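Local structure of non-toxic crystal protein (Bacillus thuringiensis, 2D42) at residues Y12-A17 with I178-Y182; N33-G39 with C171-G177. The protein forms parasporal crystal inclusions and, although non-toxic, closely resembles the beta-pore-forming toxins of the aerolysin and epsilon-toxin group in structure. One frame throughout, in Å; residues are numbered along the deposited sequence.

Contact 1 (Y12-A17 with I178-Y182)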
# COMPACT_ATOMS: atom_id res chain seq x y z
N TYR A 12 -1.85 29.09 -11.51
CA TYR A 12 -1.72 29.29 -12.94
C TYR A 12 -2.64 30.41 -13.42
O TYR A 12 -2.23 31.27 -14.20
CB TYR A 12 -2.06 28.01 -13.69
CG TYR A 12 -2.12 28.20 -15.18
CD1 TYR A 12 -0.97 28.12 -15.96
CD2 TYR A 12 -3.33 28.48 -15.82
CE1 TYR A 12 -1.02 28.31 -17.34
CE2 TYR A 12 -3.40 28.68 -17.20
CZ TYR A 12 -2.24 28.59 -17.95
OH TYR A 12 -2.30 28.74 -19.32
N GLY A 13 -3.89 30.38 -12.96
CA GLY A 13 -4.86 31.39 -13.36
C GLY A 13 -4.51 32.79 -12.89
O GLY A 13 -4.71 33.76 -13.61
N MET A 14 -3.99 32.89 -11.67
CA MET A 14 -3.62 34.19 -11.13
C MET A 14 -2.47 34.82 -11.90
O MET A 14 -2.47 36.03 -12.14
CB MET A 14 -3.28 34.05 -9.65
CG MET A 14 -4.51 33.80 -8.80
SD MET A 14 -4.15 33.64 -7.05
CE MET A 14 -3.70 35.35 -6.65
N GLN A 15 -1.50 34.01 -12.32
CA GLN A 15 -0.36 34.52 -13.08
C GLN A 15 -0.79 34.84 -14.51
O GLN A 15 -0.34 35.83 -15.09
CB GLN A 15 0.79 33.50 -13.10
CG GLN A 15 0.51 32.18 -13.83
CD GLN A 15 0.82 32.22 -15.33
OE1 GLN A 15 0.59 31.25 -16.05
NE2 GLN A 15 1.35 33.35 -15.80
N TYR A 16 -1.67 34.01 -15.06
CA TYR A 16 -2.16 34.21 -16.42
C TYR A 16 -2.93 35.53 -16.49
O TYR A 16 -2.79 36.29 -17.45
CB TYR A 16 -3.08 33.05 -16.80
CG TYR A 16 -3.55 33.08 -18.23
CD1 TYR A 16 -2.87 32.39 -19.23
CD2 TYR A 16 -4.71 33.77 -18.58
CE1 TYR A 16 -3.33 32.38 -20.54
CE2 TYR A 16 -5.19 33.76 -19.89
CZ TYR A 16 -4.50 33.06 -20.86
OH TYR A 16 -5.00 33.03 -22.14
N ALA A 17 -3.72 35.79 -15.45
CA ALA A 17 -4.52 37.01 -15.36
C ALA A 17 -3.64 38.26 -15.37
O ALA A 17 -3.85 39.17 -16.17
CB ALA A 17 -5.36 36.99 -14.09
N ILE A 178 -11.12 24.77 -15.32
CA ILE A 178 -11.85 25.88 -15.91
C ILE A 178 -11.44 27.12 -15.15
O ILE A 178 -11.45 27.12 -13.92
CB ILE A 178 -13.38 25.71 -15.78
CG1 ILE A 178 -13.86 24.48 -16.54
CG2 ILE A 178 -14.08 26.97 -16.28
CD1 ILE A 178 -13.56 24.51 -18.03
N ILE A 179 -11.07 28.17 -15.87
CA ILE A 179 -10.68 29.41 -15.24
C ILE A 179 -11.52 30.57 -15.78
O ILE A 179 -11.66 30.74 -16.99
CB ILE A 179 -9.20 29.73 -15.49
CG1 ILE A 179 -8.33 28.57 -14.97
CG2 ILE A 179 -8.82 31.02 -14.79
CD1 ILE A 179 -6.84 28.73 -15.28
N ARG A 180 -12.06 31.36 -14.86
CA ARG A 180 -12.89 32.51 -15.21
C ARG A 180 -12.15 33.82 -14.99
O ARG A 180 -11.65 34.08 -13.89
CB ARG A 180 -14.17 32.50 -14.39
CG ARG A 180 -15.04 31.30 -14.65
CD ARG A 180 -16.35 31.39 -13.90
NE ARG A 180 -17.36 30.62 -14.60
CZ ARG A 180 -17.83 30.94 -15.80
NH1 ARG A 180 -17.38 32.02 -16.42
NH2 ARG A 180 -18.72 30.17 -16.40
N TYR A 181 -12.08 34.63 -16.03
CA TYR A 181 -11.42 35.94 -15.97
C TYR A 181 -12.39 36.99 -16.49
O TYR A 181 -13.36 36.67 -17.18
CB TYR A 181 -10.22 35.99 -16.91
CG TYR A 181 -9.21 34.89 -16.78
CD1 TYR A 181 -8.22 34.94 -15.80
CD2 TYR A 181 -9.17 33.85 -17.71
CE1 TYR A 181 -7.21 33.99 -15.75
CE2 TYR A 181 -8.16 32.89 -17.67
CZ TYR A 181 -7.18 32.97 -16.69
OH TYR A 181 -6.18 32.03 -16.66
N TYR A 182 -12.11 38.25 -16.19
CA TYR A 182 -12.94 39.30 -16.72
C TYR A 182 -12.19 40.61 -16.87
O TYR A 182 -11.19 40.86 -16.18
CB TYR A 182 -14.20 39.53 -15.87
CG TYR A 182 -13.95 39.96 -14.46
CD1 TYR A 182 -13.75 39.02 -13.45
CD2 TYR A 182 -13.94 41.31 -14.11
CE1 TYR A 182 -13.55 39.41 -12.13
CE2 TYR A 182 -13.75 41.71 -12.78
CZ TYR A 182 -13.56 40.75 -11.80
OH TYR A 182 -13.38 41.13 -10.49
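The carbonyl oxygen of G13 is met from two directions: the amide of A17 makes the regular helical hydrogen bond to it, N to O 2.9 Å, while the ring of Y181 brings CE1 to within 3.3 Å of that O. The oxygen lies at the edge of the Y181 ring, near its plane, where the slightly positive ring hydrogens suit a carbonyl. Glycine suits position 13, where the helix faces the strand and little room is left beside I179 CG2; its bare CA lies 3.8 Å from I179 CD1. I179 CD1 also reaches the edge of the Y12 ring, 3.6 Å from Y12 CD2, with the two side chains crossing at about a right angle. Within the strand, I179 CG2, anti to the backbone N, rests on one face of the ring of Y181, two residues on, off toward its rim. Further along the helix, Y16 presents CD2 to the hydroxyl end of Y181, only 3.0 Å from OH. The two rings are nearly parallel, planes 28° apart, but slid so far past one another that they barely overlap. A17 adds a methyl small enough to fit beside Y181, its CB 3.9 Å from CE1. Tyrosine suits position 181 in both parts: its ring takes the largest share of the interface, and its OH is hydrogen-bonded to Q195 OE1. The 12-17 turn of helix 5-19 runs at 30° to strand 178-182, in the same general direction, and packs on the sheet face, touching strands 150-185 and 189-198, with helix 199-206 against Y12.

Contact 2 (N33-G39 with C171-G177)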
# COMPACT_ATOMS: atom_id res chain seq x y z
N ASN A 33 -14.51 16.53 -18.11
CA ASN A 33 -13.19 15.91 -18.24
C ASN A 33 -12.45 16.45 -17.03
O ASN A 33 -11.51 17.24 -17.16
CB ASN A 33 -12.49 16.33 -19.52
CG ASN A 33 -11.26 15.48 -19.82
OD1 ASN A 33 -10.37 15.89 -20.57
ND2 ASN A 33 -11.22 14.28 -19.25
N PRO A 34 -12.85 16.03 -15.83
CA PRO A 34 -12.24 16.48 -14.58
C PRO A 34 -10.76 16.20 -14.38
O PRO A 34 -10.20 15.26 -14.94
CB PRO A 34 -13.10 15.81 -13.52
CG PRO A 34 -13.46 14.52 -14.18
CD PRO A 34 -13.82 14.95 -15.58
N ILE A 35 -10.14 17.06 -13.57
CA ILE A 35 -8.74 16.90 -13.22
C ILE A 35 -8.79 15.57 -12.48
O ILE A 35 -9.58 15.41 -11.56
CB ILE A 35 -8.29 17.99 -12.23
CG1 ILE A 35 -8.26 19.34 -12.94
CG2 ILE A 35 -6.91 17.64 -11.66
CD1 ILE A 35 -8.09 20.51 -12.00
N ARG A 36 -7.98 14.60 -12.88
CA ARG A 36 -8.05 13.33 -12.20
C ARG A 36 -6.71 12.66 -11.95
O ARG A 36 -5.70 12.99 -12.56
CB ARG A 36 -8.96 12.36 -12.96
CG ARG A 36 -8.34 11.73 -14.19
CD ARG A 36 -9.15 10.53 -14.68
NE ARG A 36 -10.52 10.91 -15.05
CZ ARG A 36 -11.61 10.57 -14.36
NH1 ARG A 36 -11.52 9.84 -13.26
NH2 ARG A 36 -12.80 10.97 -14.79
N ILE A 37 -6.75 11.70 -11.04
CA ILE A 37 -5.60 10.91 -10.64
C ILE A 37 -5.98 9.49 -11.00
O ILE A 37 -7.05 9.02 -10.61
CB ILE A 37 -5.36 11.03 -9.12
CG1 ILE A 37 -4.68 12.37 -8.82
CG2 ILE A 37 -4.54 9.84 -8.61
CD1 ILE A 37 -4.66 12.73 -7.34
N ALA A 38 -5.12 8.82 -11.76
CA ALA A 38 -5.37 7.45 -12.19
C ALA A 38 -4.11 6.60 -12.22
O ALA A 38 -2.99 7.12 -12.15
CB ALA A 38 -6.01 7.47 -13.59
N GLY A 39 -4.30 5.29 -12.36
CA GLY A 39 -3.17 4.38 -12.43
C GLY A 39 -2.30 4.41 -11.19
O GLY A 39 -1.07 4.39 -11.28
N CYS A 171 1.42 7.72 -10.32
CA CYS A 171 0.07 7.83 -10.85
C CYS A 171 0.08 8.76 -12.05
O CYS A 171 1.06 9.46 -12.30
CB CYS A 171 -0.91 8.36 -9.78
SG CYS A 171 -0.68 10.09 -9.23
N VAL A 172 -1.00 8.72 -12.82
CA VAL A 172 -1.13 9.57 -13.99
C VAL A 172 -2.10 10.70 -13.64
O VAL A 172 -3.15 10.47 -13.03
CB VAL A 172 -1.70 8.79 -15.20
CG1 VAL A 172 -1.93 9.73 -16.37
CG2 VAL A 172 -0.74 7.67 -15.59
N VAL A 173 -1.73 11.91 -14.02
CA VAL A 173 -2.57 13.07 -13.76
C VAL A 173 -2.97 13.66 -15.11
O VAL A 173 -2.13 13.88 -15.97
CB VAL A 173 -1.81 14.12 -12.93
CG1 VAL A 173 -2.56 15.44 -12.89
CG2 VAL A 173 -1.61 13.58 -11.51
N SER A 174 -4.27 13.91 -15.27
CA SER A 174 -4.78 14.45 -16.53
C SER A 174 -6.14 15.12 -16.31
O SER A 174 -6.64 15.18 -15.19
CB SER A 174 -4.93 13.32 -17.55
OG SER A 174 -5.79 12.32 -17.06
N GLY A 175 -6.74 15.63 -17.38
CA GLY A 175 -8.03 16.28 -17.26
C GLY A 175 -7.93 17.77 -17.50
O GLY A 175 -6.85 18.31 -17.77
N ASN A 176 -9.07 18.45 -17.38
CA ASN A 176 -9.14 19.89 -17.62
C ASN A 176 -9.63 20.69 -16.43
O ASN A 176 -10.38 20.19 -15.58
CB ASN A 176 -10.10 20.19 -18.79
CG ASN A 176 -9.64 19.60 -20.10
OD1 ASN A 176 -10.32 18.77 -20.69
ND2 ASN A 176 -8.48 20.04 -20.57
N GLY A 177 -9.20 21.94 -16.39
CA GLY A 177 -9.62 22.86 -15.36
C GLY A 177 -10.36 23.98 -16.07
O GLY A 177 -10.26 24.11 -17.29
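A38 and V172 exchange two backbone hydrogen bonds, of which V172 N to A38 O, at 2.6 Å, is almost straight. The return bond, A38 N to V172 O, measures 2.9 Å. R36 and S174 form the next such pair, its shorter bond running from R36 N to S174 O at 2.7 Å. Past the break at G175, N176 N donates to N33 O in the loop, over 2.7 Å. Between these bonds, CA hydrogens approach carbonyls, as where V173 CA faces R36 O. Strands 36-38 and 171-174 thus pair antiparallel, their axes at 155°, with I37 and V173 as the non-hydrogen-bonded pair; this adds strand 36-43 to the long strand 150-185 in the extended sheet of this beta-pore-forming-toxin-like fold. G175 interrupts the strand at backbone angles that call for glycine, and without a side chain it lets P34 O come to 3.3 Å from its CA. At the far end G39, with positive phi, suits the corner where the chain leaves the ladder. R36, A38, V172 and S174 share the more open face of the sheet, which suits the flexible polar R36 and the small A38 and S174, and leaves V172 partly exposed beside R219 and Y221 of strand 219-244. I37 and V173 point to the other face. There I37 CG2 packs 3.9 Å from SG of C171, whose sulfur is held between its own backbone N and carbonyl carbon (chi1 67°). V93 of strand 71-94 touches both I37 and C171. I35, buried, lays CG1 against N176 O at 3.5 Å, and its branched apolar side chain also meets L5 and L6 of helix 5-19.

Overall arrangement
Contacts 1 and 2 both use the long strand 150-185, on successive portions of it: 171-177 pairs edge to edge with strand 36-43, and 178-182 follows directly and receives helix 5-19 on its face. Their centres are 20 Å apart, on the same side of the chain's centre, contact 1 being the more distant from it. Along the sequence the order is 12-17, 33-39, 171-177, 178-182, so the pairing of contact 2 falls between the two halves of contact 1. Residues near the N-terminus are thereby joined to a strand far along the chain, in the same half of an elongated, mostly beta molecule, contact 1 nearer its end, by sheet pairing and by helix-on-sheet packing.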